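Local coordinates for endo-beta-1,4-glucanase (Streptomyces sp., PDB 1OA4), which hydrolyses internal beta-1,4-glucosidic bonds of cellulose and belongs to glycoside hydrolase family 12, at residues A[75-79]-A[80-84]. Numbering follows the deposited sequence.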
loop_
_atom_site.group_PDB
_atom_site.type_symbol
_atom_site.label_atom_id
_atom_site.label_comp_id
_atom_site.label_asym_id
_atom_site.label_seq_id
_atom_site.Cartn_x
_atom_site.Cartn_y
_atom_site.Cartn_z
ATOM N N LEU A 75 4.432 -5.782 14.337
ATOM C CA LEU A 75 4.831 -4.405 14.070
ATOM C C LEU A 75 4.198 -3.510 15.137
ATOM O O LEU A 75 3.117 -3.807 15.626
ATOM C CB LEU A 75 4.362 -3.976 12.681
ATOM C CG LEU A 75 5.003 -4.758 11.514
ATOM C CD1 LEU A 75 4.421 -4.326 10.172
ATOM C CD2 LEU A 75 6.512 -4.692 11.461
ATOM N N PRO A 76 4.818 -2.381 15.459
ATOM C CA PRO A 76 6.073 -1.916 14.870
ATOM C C PRO A 76 7.329 -2.674 15.323
ATOM O O PRO A 76 7.406 -3.166 16.449
ATOM C CB PRO A 76 6.131 -0.453 15.342
ATOM C CG PRO A 76 5.428 -0.501 16.630
ATOM C CD PRO A 76 4.242 -1.394 16.380
ATOM N N MET A 77 8.308 -2.770 14.431
ATOM C CA MET A 77 9.560 -3.444 14.731
ATOM C C MET A 77 10.729 -2.649 14.178
ATOM O O MET A 77 10.665 -2.135 13.059
ATOM C CB MET A 77 9.574 -4.840 14.111
ATOM C CG MET A 77 10.722 -5.720 14.587
ATOM S SD MET A 77 10.679 -7.339 13.772
ATOM C CE MET A 77 9.222 -7.947 14.383
ATOM N N ARG A 78 11.808 -2.554 14.954
ATOM C CA ARG A 78 13.003 -1.868 14.500
ATOM C C ARG A 78 13.548 -2.565 13.256
ATOM O O ARG A 78 13.682 -3.797 13.223
ATOM C CB ARG A 78 14.083 -1.873 15.588
ATOM C CG ARG A 78 15.119 -0.796 15.396
ATOM C CD ARG A 78 16.261 -0.814 16.416
ATOM N NE ARG A 78 15.897 -0.506 17.806
ATOM C CZ ARG A 78 15.704 0.712 18.327
ATOM N NH1 ARG A 78 15.765 1.811 17.582
ATOM N NH2 ARG A 78 15.420 0.821 19.624
ATOM N N ILE A 79 13.906 -1.778 12.253
ATOM C CA ILE A 79 14.362 -2.325 10.981
ATOM C C ILE A 79 15.533 -3.288 11.159
ATOM O O ILE A 79 15.561 -4.363 10.565
ATOM C CB ILE A 79 14.728 -1.178 10.018
ATOM C CG1 ILE A 79 13.457 -0.447 9.591
ATOM C CG2 ILE A 79 15.495 -1.723 8.815
ATOM C CD1 ILE A 79 13.688 0.846 8.816
ATOM N N SER A 80 16.501 -2.903 11.983
ATOM C CA SER A 80 17.688 -3.723 12.192
ATOM C C SER A 80 17.398 -5.060 12.874
ATOM O O SER A 80 18.194 -5.994 12.787
ATOM C CB SER A 80 18.757 -2.929 12.931
ATOM O OG SER A 80 18.340 -2.615 14.233
ATOM N N SER A 81 16.245 -5.166 13.519
ATOM C CA SER A 81 15.864 -6.411 14.157
ATOM C C SER A 81 15.129 -7.361 13.221
ATOM O O SER A 81 14.886 -8.513 13.581
ATOM C CB SER A 81 14.966 -6.107 15.337
ATOM O OG SER A 81 15.658 -5.311 16.277
ATOM N N ILE A 82 14.745 -6.880 12.046
ATOM C CA ILE A 82 13.998 -7.721 11.120
ATOM C C ILE A 82 14.895 -8.713 10.399
ATOM O O ILE A 82 15.867 -8.333 9.739
ATOM C CB ILE A 82 13.275 -6.879 10.072
ATOM C CG1 ILE A 82 12.291 -5.927 10.752
ATOM C CG2 ILE A 82 12.529 -7.794 9.108
ATOM C CD1 ILE A 82 11.686 -4.899 9.805
ATOM N N GLY A 83 14.541 -9.987 10.512
ATOM C CA GLY A 83 15.242 -11.026 9.779
ATOM C C GLY A 83 14.683 -11.146 8.366
ATOM O O GLY A 83 15.432 -11.245 7.392
ATOM N N SER A 84 13.356 -11.141 8.263
ATOM C CA SER A 84 12.661 -11.200 6.986
ATOM C C SER A 84 11.259 -10.614 7.159
ATOM O O SER A 84 10.670 -10.681 8.247
ATOM C CB SER A 84 12.548 -12.652 6.455
ATOM O OG SER A 84 11.877 -13.500 7.373
#
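M77 and I82 meet across a brief 3-10 segment that takes the chain from the short strand 77-78 of one sheet of the family 12 beta-sandwich toward strand 86-92 of the other. SD of M77 rests 3.7 Å from CG1 of I82, with the two side chains slanting across one another. In M77, CG stands anti to the backbone N and the chain stays extended through chi2 (-179°), which brings SD to I82; the bend at chi3 then turns the methyl away from CG1. CD1 of I82 meanwhile comes within 3.9 Å of CA of I79.

Two successive i to i+3 bonds make consecutive, overlapping turns: S81 N gives its hydrogen to R78 O at 2.9 Å, and I82 N gives its own to I79 O at 3.0 Å. Both donors stand well above the carbonyl plane of their acceptors, 54° and 60° out of it, and neither N-H lies on a lone pair.

On the outer side of the turn the aliphatic part of R78 lies beside the two serines. Its guanidinium leads away to a weak hydrogen bond from NH1 to D192 O, while S80 OG has a weak one with P191 O.

Further out, backbone bonds tie M77 to L195 in strand 194-204 and I79 to W193 just before it, and I79 and I82 pack on V180 and K177 of helix 176-185. Past the turn, G83 and S84 both face N221 in a classic beta bulge, where S84 OG makes a weak hydrogen bond with N221 OD1.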